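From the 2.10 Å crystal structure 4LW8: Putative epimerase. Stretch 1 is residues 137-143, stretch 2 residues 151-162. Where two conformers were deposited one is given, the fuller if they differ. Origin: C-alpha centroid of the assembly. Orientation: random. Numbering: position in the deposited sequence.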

ATOM      1  N   ALA A 137      10.646  -4.262   8.886  1.00 26.55           N
ATOM      2  CA  ALA A 137      10.616  -5.675   8.534  1.00 29.32           C
ATOM      3  C   ALA A 137       9.234  -6.293   8.763  1.00 27.82           C
ATOM      4  O   ALA A 137       9.001  -7.440   8.376  1.00 24.88           O
ATOM      5  CB  ALA A 137      11.671  -6.440   9.313  1.00 27.49           C
ATOM      6  N   ASN A 138       8.313  -5.560   9.395  1.00 23.63           N
ATOM      7  CA  ASN A 138       6.961  -6.069   9.612  0.52 23.77           C
ATOM      8  C   ASN A 138       6.219  -6.252   8.286  1.00 22.06           C
ATOM      9  O   ASN A 138       5.192  -6.918   8.231  1.00 26.48           O
ATOM     10  CB  ASN A 138       6.164  -5.140  10.540  0.52 21.80           C
ATOM     11  CG  ASN A 138       6.632  -5.210  11.993  0.52 32.68           C
ATOM     12  OD1 ASN A 138       7.593  -5.909  12.316  0.52 40.53           O
ATOM     13  ND2 ASN A 138       5.951  -4.476  12.874  0.52 38.43           N
ATOM     14  N   ILE A 139       6.744  -5.649   7.219  1.00 18.66           N
ATOM     15  CA  ILE A 139       6.124  -5.840   5.908  1.00 19.91           C
ATOM     16  C   ILE A 139       6.203  -7.309   5.447  1.00 23.48           C
ATOM     17  O   ILE A 139       5.404  -7.737   4.602  1.00 28.16           O
ATOM     18  CB  ILE A 139       6.752  -4.905   4.834  1.00 24.58           C
ATOM     19  CG1 ILE A 139       8.229  -5.241   4.556  1.00 26.68           C
ATOM     20  CG2 ILE A 139       6.583  -3.431   5.237  1.00 18.14           C
ATOM     21  CD1 ILE A 139       8.469  -6.232   3.400  1.00 18.94           C
ATOM     22  N   TYR A 140       7.157  -8.078   5.985  1.00 22.14           N
ATOM     23  CA  TYR A 140       7.256  -9.515   5.654  1.00 25.77           C
ATOM     24  C   TYR A 140       6.172 -10.323   6.373  1.00 27.50           C
ATOM     25  O   TYR A 140       5.845 -11.437   5.960  1.00 31.11           O
ATOM     26  CB  TYR A 140       8.636 -10.093   6.015  1.00 21.89           C
ATOM     27  CG  TYR A 140       9.804  -9.446   5.282  1.00 26.23           C
ATOM     28  CD1 TYR A 140       9.981  -9.613   3.910  1.00 24.31           C
ATOM     29  CD2 TYR A 140      10.731  -8.664   5.971  1.00 25.64           C
ATOM     30  CE1 TYR A 140      11.062  -9.005   3.238  1.00 25.14           C
ATOM     31  CE2 TYR A 140      11.798  -8.052   5.317  1.00 26.14           C
ATOM     32  CZ  TYR A 140      11.964  -8.231   3.952  1.00 26.17           C
ATOM     33  OH  TYR A 140      13.025  -7.617   3.311  1.00 24.30           O
ATOM     34  N   GLY A 141       5.630  -9.782   7.463  1.00 29.98           N
ATOM     35  CA  GLY A 141       4.580 -10.488   8.189  1.00 27.99           C
ATOM     36  C   GLY A 141       5.077 -11.779   8.814  1.00 34.81           C
ATOM     37  O   GLY A 141       6.237 -11.865   9.217  1.00 30.30           O
ATOM     38  N   ASN A 142       4.201 -12.780   8.899  1.00 40.54           N
ATOM     39  CA  ASN A 142       4.539 -14.065   9.518  1.00 44.43           C
ATOM     40  C   ASN A 142       5.125 -15.090   8.539  1.00 48.76           C
ATOM     41  O   ASN A 142       4.548 -16.168   8.341  1.00 35.80           O
ATOM     42  CB  ASN A 142       3.296 -14.666  10.185  1.00 46.41           C
ATOM     43  N   SER A 143       6.277 -14.771   7.950  1.00 53.52           N
ATOM     44  CA  SER A 143       6.865 -15.641   6.930  1.00 54.40           C
ATOM     45  C   SER A 143       7.427 -16.923   7.507  1.00 48.94           C
ATOM     46  O   SER A 143       8.006 -16.931   8.589  1.00 47.18           O
ATOM     47  CB  SER A 143       7.978 -14.931   6.162  1.00 56.01           C
ATOM     48  OG  SER A 143       8.387 -15.743   5.066  1.00 57.63           O
ATOM     49  N   THR A 151      14.242 -10.340  -1.097  1.00 32.64           N
ATOM     50  CA  THR A 151      13.431 -10.878  -2.186  1.00 37.54           C
ATOM     51  C   THR A 151      12.185 -11.607  -1.681  1.00 41.34           C
ATOM     52  O   THR A 151      11.376 -12.085  -2.478  1.00 44.70           O
ATOM     53  CB  THR A 151      14.232 -11.865  -3.070  1.00 38.89           C
ATOM     54  OG1 THR A 151      14.400 -13.112  -2.379  1.00 36.63           O
ATOM     55  CG2 THR A 151      15.599 -11.278  -3.466  1.00 36.68           C
ATOM     56  N   VAL A 152      12.044 -11.726  -0.365  1.00 39.07           N
ATOM     57  CA  VAL A 152      10.892 -12.423   0.195  1.00 35.07           C
ATOM     58  C   VAL A 152       9.617 -11.603  -0.008  1.00 29.01           C
ATOM     59  O   VAL A 152       9.583 -10.395   0.277  1.00 28.28           O
ATOM     60  CB  VAL A 152      11.089 -12.731   1.683  1.00 37.00           C
ATOM     61  CG1 VAL A 152       9.786 -13.269   2.298  1.00 29.76           C
ATOM     62  CG2 VAL A 152      12.234 -13.734   1.857  1.00 34.67           C
ATOM     63  N   ALA A 153       8.580 -12.264  -0.510  1.00 33.14           N
ATOM     64  CA  ALA A 153       7.326 -11.596  -0.832  1.00 30.90           C
ATOM     65  C   ALA A 153       6.707 -11.019   0.417  1.00 28.40           C
ATOM     66  O   ALA A 153       6.610 -11.698   1.437  1.00 36.32           O
ATOM     67  CB  ALA A 153       6.356 -12.565  -1.502  1.00 34.71           C
ATOM     68  N   PRO A 154       6.282  -9.753   0.345  1.00 29.50           N
ATOM     69  CA  PRO A 154       5.661  -9.126   1.514  1.00 28.51           C
ATOM     70  C   PRO A 154       4.357  -9.817   1.883  1.00 27.54           C
ATOM     71  O   PRO A 154       3.664 -10.350   1.005  1.00 27.28           O
ATOM     72  CB  PRO A 154       5.406  -7.690   1.053  1.00 26.64           C
ATOM     73  CG  PRO A 154       6.393  -7.462  -0.070  1.00 28.87           C
ATOM     74  CD  PRO A 154       6.480  -8.800  -0.765  1.00 26.71           C
ATOM     75  N   ALA A 155       4.049  -9.837   3.174  1.00 26.33           N
ATOM     76  CA  ALA A 155       2.746 -10.298   3.654  1.00 24.84           C
ATOM     77  C   ALA A 155       2.392  -9.565   4.947  1.00 24.78           C
ATOM     78  O   ALA A 155       2.272 -10.185   6.005  1.00 25.81           O
ATOM     79  CB  ALA A 155       2.751 -11.819   3.865  1.00 23.35           C
ATOM     80  N   PRO A 156       2.248  -8.235   4.874  1.00 25.73           N
ATOM     81  CA  PRO A 156       2.015  -7.446   6.096  1.00 21.87           C
ATOM     82  C   PRO A 156       0.765  -7.928   6.843  1.00 26.24           C
ATOM     83  O   PRO A 156      -0.239  -8.239   6.200  1.00 27.48           O
ATOM     84  CB  PRO A 156       1.843  -6.020   5.557  1.00 20.55           C
ATOM     85  CG  PRO A 156       1.386  -6.219   4.116  1.00 24.35           C
ATOM     86  CD  PRO A 156       2.194  -7.396   3.659  1.00 18.86           C
ATOM     87  N   ALA A 157       0.841  -8.028   8.170  1.00 21.76           N
ATOM     88  CA  ALA A 157      -0.204  -8.705   8.942  1.00 25.21           C
ATOM     89  C   ALA A 157      -1.019  -7.756   9.834  1.00 20.69           C
ATOM     90  O   ALA A 157      -1.860  -8.199  10.608  1.00 25.64           O
ATOM     91  CB  ALA A 157       0.406  -9.822   9.792  1.00 22.85           C
ATOM     92  N   ASN A 158      -0.773  -6.459   9.723  1.00 21.06           N
ATOM     93  CA  ASN A 158      -1.664  -5.472  10.337  1.00 25.75           C
ATOM     94  C   ASN A 158      -1.619  -4.171   9.541  1.00 25.53           C
ATOM     95  O   ASN A 158      -0.796  -4.036   8.629  1.00 21.87           O
ATOM     96  CB  ASN A 158      -1.296  -5.250  11.813  1.00 28.36           C
ATOM     97  CG  ASN A 158       0.163  -4.845  12.004  1.00 32.64           C
ATOM     98  OD1 ASN A 158       0.699  -3.992  11.295  1.00 32.03           O
ATOM     99  ND2 ASN A 158       0.818  -5.487  12.955  1.00 39.21           N
ATOM    100  N   ASP A 159      -2.517  -3.235   9.851  1.00 21.62           N
ATOM    101  CA  ASP A 159      -2.612  -1.995   9.074  1.00 25.01           C
ATOM    102  C   ASP A 159      -1.327  -1.193   9.124  1.00 25.23           C
ATOM    103  O   ASP A 159      -0.929  -0.585   8.134  1.00 26.29           O
ATOM    104  CB  ASP A 159      -3.784  -1.131   9.558  1.00 20.41           C
ATOM    105  CG  ASP A 159      -5.124  -1.733   9.200  1.00 22.57           C
ATOM    106  OD1 ASP A 159      -5.418  -1.897   7.995  1.00 27.20           O
ATOM    107  OD2 ASP A 159      -5.885  -2.071  10.107  1.00 29.02           O
ATOM    108  N   TYR A 160      -0.675  -1.189  10.277  1.00 21.02           N
ATOM    109  CA  TYR A 160       0.602  -0.495  10.400  1.00 21.18           C
ATOM    110  C   TYR A 160       1.610  -1.056   9.378  1.00 25.11           C
ATOM    111  O   TYR A 160       2.261  -0.303   8.645  1.00 21.84           O
ATOM    112  CB  TYR A 160       1.159  -0.618  11.828  1.00 23.06           C
ATOM    113  CG  TYR A 160       2.549  -0.014  11.976  1.00 27.59           C
ATOM    114  CD1 TYR A 160       2.760   1.354  11.830  1.00 30.28           C
ATOM    115  CD2 TYR A 160       3.650  -0.811  12.243  1.00 35.41           C
ATOM    116  CE1 TYR A 160       4.038   1.910  11.956  1.00 28.36           C
ATOM    117  CE2 TYR A 160       4.930  -0.265  12.368  1.00 41.26           C
ATOM    118  CZ  TYR A 160       5.114   1.093  12.224  1.00 37.84           C
ATOM    119  OH  TYR A 160       6.375   1.631  12.355  1.00 48.35           O
ATOM    120  N   ALA A 161       1.729  -2.385   9.312  1.00 24.95           N
ATOM    121  CA  ALA A 161       2.688  -3.008   8.385  1.00 21.91           C
ATOM    122  C   ALA A 161       2.304  -2.743   6.918  1.00 24.49           C
ATOM    123  O   ALA A 161       3.173  -2.523   6.070  1.00 23.85           O
ATOM    124  CB  ALA A 161       2.795  -4.515   8.664  1.00 16.98           C
ATOM    125  N   VAL A 162       1.004  -2.766   6.623  1.00 27.68           N
ATOM    126  CA  VAL A 162       0.506  -2.443   5.284  1.00 22.47           C
ATOM    127  C   VAL A 162       0.872  -1.003   4.912  1.00 22.67           C
ATOM    128  O   VAL A 162       1.314  -0.729   3.786  1.00 23.67           O
ATOM    129  CB  VAL A 162      -1.022  -2.625   5.176  1.00 19.09           C
ATOM    130  CG1 VAL A 162      -1.531  -2.112   3.802  1.00 20.49           C
ATOM    131  CG2 VAL A 162      -1.417  -4.102   5.389  1.00 17.42           C
TER
HETATM  132  O   HOH W   1       3.202  -7.720   9.700  1.00 19.91           O
HETATM  133  O   HOH W   2       1.695 -12.455   7.306  1.00 32.52           O

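The backbones meet where the short 3-10 segment 137-140 runs alongside the extended, proline-rich part of the second stretch. The closest CA pairs are Ile139 with Pro156 (CA to CA, 4.4 Å) and Tyr140 with Pro154 (CA to CA, 4.5 Å), and 496 Å² is buried in total, both sides summed.

One direct hydrogen bond joins the stretches: Ala155 N donates to Ile139 O at 2.9 Å, with an N-H...O angle of 137°. Pro156 N lies 3.2 Å from the same Ile139 O, but a proline nitrogen within the chain carries no hydrogen, so proximity there is packing alone. A CA-H...O contact follows, Gly141 CA to Ala155 O at 3.2 Å with 154° at the hydrogen. Glycine suits this site on two counts: its phi of 65° is positive, and an ideal CB would fall 1.8 Å from Ala155 O.

Two waters extend the polar seam. Water 1 donates to Asn138 O (2.6 Å from the water O) and accepts from Ala157 N (2.8 Å from the water O), spanning a gap of 4.5 Å between Asn138 O and Ala157 N. Water 2 accepts from Asn142 N at 3.0 Å and donates to Ala155 O at 2.7 Å, both measured from its O.

Two apolar side-chain pairs add to the contact. Ile139 CD1 approaches Pro154 CB at 4.1 Å. The Tyr140 CA-to-CB bond points away, yet the ring returns: Tyr140 CD1 lies 4.0 Å from Val152 CB. Two oxygen contacts are packing: Val152 O sits at the ring edge, 3.6 Å from Tyr140 CE1, and the CA-to-CB bond of Ala161 points toward the first stretch, where Ala161 CB packs 3.4 Å from Asn138 O and 3.9 Å from Asn138 CB.

Within stretch 2, Asn158 caps the helix beginning at Asp159: Asn158 OD1 accepts from Ala161 N at 2.8 Å and 159°.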